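Local coordinates for uncharacterized protein (Deinococcus radiodurans, PDB 3NQN) that is of unknown function but binds calcium ions and belongs to a family related to the Bet v 1-like proteins, at residues Phe24-Leu38 against Arg142-Leu155. Numbering follows the deposited sequence. Where two conformers were deposited one is given.
Sequences FVREPAAALAGVRFL and RVAKALPEGLAAGL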
loop_
_atom_site.group_PDB
_atom_site.type_symbol
_atom_site.label_atom_id
_atom_site.label_comp_id
_atom_site.label_asym_id
_atom_site.label_seq_id
_atom_site.Cartn_x
_atom_site.Cartn_y
_atom_site.Cartn_z
ATOM N N PHE A 24 27.792 -15.107 0.526
ATOM C CA PHE A 24 27.166 -13.860 0.069
ATOM C C PHE A 24 25.851 -14.123 -0.698
ATOM O O PHE A 24 24.822 -13.522 -0.403
ATOM C CB PHE A 24 28.174 -13.111 -0.819
ATOM C CG PHE A 24 27.649 -11.849 -1.432
ATOM C CD1 PHE A 24 27.729 -10.654 -0.758
ATOM C CD2 PHE A 24 27.177 -11.844 -2.728
ATOM C CE1 PHE A 24 27.287 -9.482 -1.345
ATOM C CE2 PHE A 24 26.739 -10.669 -3.320
ATOM C CZ PHE A 24 26.792 -9.496 -2.620
ATOM N N VAL A 25 25.883 -15.036 -1.655
ATOM C CA VAL A 25 24.685 -15.317 -2.463
ATOM C C VAL A 25 23.616 -16.065 -1.687
ATOM O O VAL A 25 22.439 -16.043 -2.073
ATOM C CB VAL A 25 25.013 -16.087 -3.802
ATOM C CG1 VAL A 25 25.963 -15.236 -4.704
ATOM C CG2 VAL A 25 25.589 -17.445 -3.516
ATOM N N ARG A 26 24.005 -16.720 -0.597
ATOM C CA ARG A 26 23.054 -17.517 0.191
ATOM C C ARG A 26 22.346 -16.731 1.265
ATOM O O ARG A 26 21.383 -17.237 1.854
ATOM C CB ARG A 26 23.741 -18.726 0.809
ATOM C CG ARG A 26 24.063 -19.806 -0.205
ATOM C CD ARG A 26 24.939 -20.860 0.361
ATOM N NE ARG A 26 24.990 -22.032 -0.503
ATOM C CZ ARG A 26 25.872 -23.019 -0.380
ATOM N NH1 ARG A 26 26.795 -22.984 0.573
ATOM N NH2 ARG A 26 25.830 -24.049 -1.209
ATOM N N GLU A 27 22.820 -15.510 1.551
ATOM C CA GLU A 27 22.182 -14.666 2.553
ATOM C C GLU A 27 21.633 -13.400 1.889
ATOM O O GLU A 27 22.397 -12.516 1.489
ATOM C CB GLU A 27 23.159 -14.317 3.682
ATOM C CG GLU A 27 22.471 -13.671 4.879
ATOM C CD GLU A 27 23.360 -13.566 6.103
ATOM O OE1 GLU A 27 24.529 -14.010 6.046
ATOM O OE2 GLU A 27 22.880 -13.034 7.128
ATOM N N PRO A 28 20.290 -13.313 1.759
ATOM C CA PRO A 28 19.697 -12.176 1.075
ATOM C C PRO A 28 20.096 -10.817 1.663
ATOM O O PRO A 28 20.277 -9.872 0.922
ATOM C CB PRO A 28 18.177 -12.416 1.222
ATOM C CG PRO A 28 18.028 -13.387 2.280
ATOM C CD PRO A 28 19.264 -14.209 2.321
ATOM N N ALA A 29 20.249 -10.743 2.978
ATOM C CA ALA A 29 20.661 -9.487 3.646
ATOM C C ALA A 29 22.046 -9.016 3.181
ATOM O O ALA A 29 22.362 -7.842 3.273
ATOM C CB ALA A 29 20.633 -9.663 5.186
ATOM N N ALA A 30 22.878 -9.955 2.724
ATOM C CA ALA A 30 24.208 -9.637 2.162
ATOM C C ALA A 30 24.076 -9.285 0.690
ATOM O O ALA A 30 24.415 -8.193 0.262
ATOM C CB ALA A 30 25.141 -10.834 2.325
ATOM N N ALA A 31 23.551 -10.227 -0.079
ATOM C CA ALA A 31 23.428 -10.076 -1.540
ATOM C C ALA A 31 22.583 -8.877 -1.949
ATOM O O ALA A 31 22.918 -8.196 -2.902
ATOM C CB ALA A 31 22.846 -11.371 -2.163
ATOM N N LEU A 32 21.487 -8.624 -1.236
ATOM C CA LEU A 32 20.578 -7.525 -1.593
ATOM C C LEU A 32 20.736 -6.231 -0.750
ATOM O O LEU A 32 19.929 -5.326 -0.870
ATOM C CB LEU A 32 19.134 -7.998 -1.530
ATOM C CG LEU A 32 18.791 -9.244 -2.351
ATOM C CD1 LEU A 32 17.348 -9.674 -2.064
ATOM C CD2 LEU A 32 19.019 -9.004 -3.859
ATOM N N ALA A 33 21.783 -6.142 0.055
ATOM C CA ALA A 33 22.001 -4.942 0.925
ATOM C C ALA A 33 21.915 -3.573 0.182
ATOM O O ALA A 33 21.277 -2.635 0.670
ATOM C CB ALA A 33 23.338 -5.061 1.680
ATOM N N GLY A 34 22.521 -3.486 -0.998
ATOM C CA GLY A 34 22.559 -2.235 -1.750
ATOM C C GLY A 34 21.634 -2.178 -2.950
ATOM O O GLY A 34 21.729 -1.279 -3.770
ATOM N N VAL A 35 20.731 -3.137 -3.065
ATOM C CA VAL A 35 19.819 -3.174 -4.212
ATOM C C VAL A 35 18.725 -2.104 -4.097
ATOM O O VAL A 35 18.128 -1.931 -3.048
ATOM C CB VAL A 35 19.225 -4.564 -4.381
ATOM C CG1 VAL A 35 18.090 -4.565 -5.393
ATOM C CG2 VAL A 35 20.341 -5.545 -4.811
ATOM N N ARG A 36 18.489 -1.384 -5.188
ATOM C CA ARG A 36 17.489 -0.329 -5.211
ATOM C C ARG A 36 16.223 -0.799 -5.913
ATOM O O ARG A 36 16.221 -1.818 -6.632
ATOM C CB ARG A 36 18.023 0.911 -5.952
ATOM C CG ARG A 36 19.181 1.663 -5.252
ATOM C CD ARG A 36 20.041 2.410 -6.281
ATOM N NE ARG A 36 19.372 3.565 -6.821
ATOM C CZ ARG A 36 19.531 4.047 -8.055
ATOM N NH1 ARG A 36 20.304 3.437 -8.951
ATOM N NH2 ARG A 36 18.867 5.139 -8.407
ATOM N N PHE A 37 15.149 -0.035 -5.690
ATOM C CA PHE A 37 13.845 -0.226 -6.327
ATOM C C PHE A 37 13.081 -1.426 -5.817
ATOM O O PHE A 37 12.056 -1.801 -6.388
ATOM C CB PHE A 37 13.968 -0.229 -7.850
ATOM C CG PHE A 37 14.760 0.927 -8.385
ATOM C CD1 PHE A 37 14.299 2.228 -8.231
ATOM C CD2 PHE A 37 15.988 0.721 -9.018
ATOM C CE1 PHE A 37 15.036 3.317 -8.722
ATOM C CE2 PHE A 37 16.723 1.796 -9.508
ATOM C CZ PHE A 37 16.246 3.096 -9.361
ATOM N N LEU A 38 13.555 -1.995 -4.709
ATOM C CA LEU A 38 12.826 -3.023 -3.984
ATOM C C LEU A 38 12.492 -2.456 -2.598
ATOM O O LEU A 38 13.242 -2.642 -1.628
ATOM C CB LEU A 38 13.647 -4.319 -3.858
ATOM C CG LEU A 38 13.959 -5.072 -5.165
ATOM C CD1 LEU A 38 14.717 -6.367 -4.853
ATOM C CD2 LEU A 38 12.678 -5.357 -5.967
ATOM N N ARG A 142 13.327 -0.980 -14.856
ATOM C CA ARG A 142 14.165 -0.140 -14.014
ATOM C C ARG A 142 14.854 -1.009 -12.947
ATOM O O ARG A 142 16.081 -0.921 -12.746
ATOM C CB ARG A 142 13.335 0.955 -13.341
ATOM C CG ARG A 142 14.167 2.027 -12.605
ATOM C CD ARG A 142 14.685 3.074 -13.559
ATOM N NE ARG A 142 15.088 4.304 -12.868
ATOM C CZ ARG A 142 16.335 4.601 -12.490
ATOM N NH1 ARG A 142 17.347 3.756 -12.725
ATOM N NH2 ARG A 142 16.570 5.760 -11.880
ATOM N N VAL A 143 14.083 -1.861 -12.276
ATOM C CA VAL A 143 14.657 -2.701 -11.227
ATOM C C VAL A 143 15.646 -3.715 -11.828
ATOM O O VAL A 143 16.731 -3.905 -11.298
ATOM C CB VAL A 143 13.568 -3.410 -10.360
ATOM C CG1 VAL A 143 12.713 -4.347 -11.197
ATOM C CG2 VAL A 143 14.221 -4.158 -9.198
ATOM N N ALA A 144 15.290 -4.297 -12.965
ATOM C CA ALA A 144 16.124 -5.317 -13.610
ATOM C C ALA A 144 17.460 -4.708 -14.076
ATOM O O ALA A 144 18.539 -5.231 -13.781
ATOM C CB ALA A 144 15.376 -5.940 -14.794
ATOM N N LYS A 145 17.368 -3.573 -14.749
ATOM C CA LYS A 145 18.544 -2.896 -15.264
ATOM C C LYS A 145 19.493 -2.397 -14.190
ATOM O O LYS A 145 20.687 -2.297 -14.440
ATOM C CB LYS A 145 18.137 -1.754 -16.171
ATOM C CG LYS A 145 17.574 -2.220 -17.525
ATOM C CD LYS A 145 17.160 -1.020 -18.351
ATOM C CE LYS A 145 16.491 -1.438 -19.648
ATOM N NZ LYS A 145 15.884 -0.267 -20.344
ATOM N N ALA A 146 18.978 -2.105 -12.991
ATOM C CA ALA A 146 19.828 -1.598 -11.907
ATOM C C ALA A 146 20.437 -2.713 -11.039
ATOM O O ALA A 146 21.302 -2.445 -10.213
ATOM C CB ALA A 146 19.030 -0.585 -11.014
ATOM N N LEU A 147 20.007 -3.953 -11.239
ATOM C CA LEU A 147 20.481 -5.061 -10.394
ATOM C C LEU A 147 21.997 -5.243 -10.342
ATOM O O LEU A 147 22.543 -5.451 -9.275
ATOM C CB LEU A 147 19.805 -6.396 -10.757
ATOM C CG LEU A 147 18.519 -6.710 -10.033
ATOM C CD1 LEU A 147 17.949 -8.056 -10.519
ATOM C CD2 LEU A 147 18.733 -6.721 -8.503
ATOM N N PRO A 148 22.679 -5.208 -11.500
ATOM C CA PRO A 148 24.132 -5.373 -11.415
ATOM C C PRO A 148 24.799 -4.321 -10.506
ATOM O O PRO A 148 25.669 -4.654 -9.718
ATOM C CB PRO A 148 24.582 -5.229 -12.866
ATOM C CG PRO A 148 23.381 -5.773 -13.665
ATOM C CD PRO A 148 22.179 -5.304 -12.888
ATOM N N GLU A 149 24.375 -3.072 -10.643
ATOM C CA GLU A 149 24.857 -1.981 -9.815
ATOM C C GLU A 149 24.573 -2.281 -8.335
ATOM O O GLU A 149 25.463 -2.184 -7.482
ATOM C CB GLU A 149 24.145 -0.677 -10.231
ATOM C CG GLU A 149 24.587 0.575 -9.452
ATOM C CD GLU A 149 23.826 1.825 -9.859
ATOM O OE1 GLU A 149 22.582 1.750 -10.068
ATOM O OE2 GLU A 149 24.470 2.898 -9.945
ATOM N N GLY A 150 23.339 -2.711 -8.053
ATOM C CA GLY A 150 22.912 -3.022 -6.689
ATOM C C GLY A 150 23.660 -4.166 -6.054
ATOM O O GLY A 150 24.085 -4.066 -4.912
ATOM N N LEU A 151 23.796 -5.280 -6.768
ATOM C CA LEU A 151 24.557 -6.385 -6.235
ATOM C C LEU A 151 26.017 -5.986 -6.014
ATOM O O LEU A 151 26.601 -6.323 -4.993
ATOM C CB LEU A 151 24.456 -7.639 -7.120
ATOM C CG LEU A 151 23.337 -8.600 -6.689
ATOM C CD1 LEU A 151 21.968 -8.058 -7.074
ATOM C CD2 LEU A 151 23.540 -9.919 -7.270
ATOM N N ALA A 152 26.597 -5.248 -6.961
ATOM C CA ALA A 152 28.002 -4.820 -6.820
ATOM C C ALA A 152 28.185 -3.944 -5.572
ATOM O O ALA A 152 29.165 -4.084 -4.855
ATOM C CB ALA A 152 28.481 -4.088 -8.078
ATOM N N ALA A 153 27.198 -3.092 -5.289
ATOM C CA ALA A 153 27.232 -2.229 -4.102
ATOM C C ALA A 153 27.286 -3.024 -2.783
ATOM O O ALA A 153 27.717 -2.510 -1.781
ATOM C CB ALA A 153 26.052 -1.296 -4.100
ATOM N N GLY A 154 26.859 -4.283 -2.793
ATOM C CA GLY A 154 26.898 -5.095 -1.571
ATOM C C GLY A 154 28.252 -5.741 -1.276
ATOM O O GLY A 154 28.459 -6.281 -0.191
ATOM N N LEU A 155 29.184 -5.653 -2.227
ATOM C CA LEU A 155 30.478 -6.325 -2.114
ATOM C C LEU A 155 31.519 -5.476 -1.402
ATOM O O LEU A 155 31.531 -4.252 -1.568
ATOM C CB LEU A 155 31.020 -6.648 -3.511
ATOM C CG LEU A 155 30.283 -7.698 -4.343
ATOM C CD1 LEU A 155 30.843 -7.731 -5.748
ATOM C CD2 LEU A 155 30.365 -9.081 -3.691
HETATM O O HOH W 1 26.421 -7.030 1.476
HETATM O O HOH W 2 23.838 -5.565 -2.558
HETATM O O HOH W 3 19.911 -1.922 -7.464
HETATM O O HOH W 4 17.775 -2.895 -8.810
#
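Phe24, at the end of helix 18-26, meets Leu151, Gly154 and Leu155 near the C-terminal end of the long helix. Its CG lies anti to the backbone N (chi1 177°), which carries the ring across to Leu155, whose CD2 sits over one face, 3.9 Å from the ring centroid in a CH-pi contact; Ala31 CA covers the opposite face, and the carbonyl oxygens of Gly154 and Leu151 border the edge. One water donates to Ala30 O and Gly154 O; a second donates to Ala31 O and Gly150 O and accepts from Gly34 N. At Gly34 and Gly150 the two backbones come together, Gly150 CA lying 3.6 Å from Gly34 O, and a CB on either glycine would clash. Val35 spreads its methyls over the helix, CG1 to Leu147 CD2 at 3.8 Å and CG2 to Leu151 CD1; the two leucines in turn pack on strands 5-13 and 104-114. The N and O of Arg36 reach Ala146 O and Val143 O through separate waters, while NH1 makes a weak, bent bond (121°) to Glu149 OE1, 3.0 Å away, within a salt bridge. Phe37 lies between two arginines, with Arg142 CG centred over one face, Arg36 CB over the other and Ala146 CB at the edge, 3.6 Å from CE2. Arg142, bent at chi2, folds its guanidinium back over Phe37 CZ, the two planes 48° apart. A leucine in place of Phe37 removes the flat ring beneath Arg142, whose side chain would probably be freer to swing. Leu38 CD2 meets Val143 CG2, 3.8 Å away, near Leu52. The long C-terminal helix, packed on the antiparallel sheet as in Bet v 1-like folds, thus holds residues 24-38 through apolar contacts and water-bridged backbone; the like charges of Arg36 and Arg142, their NH2 atoms 4.2 Å apart, are probably eased by Glu149.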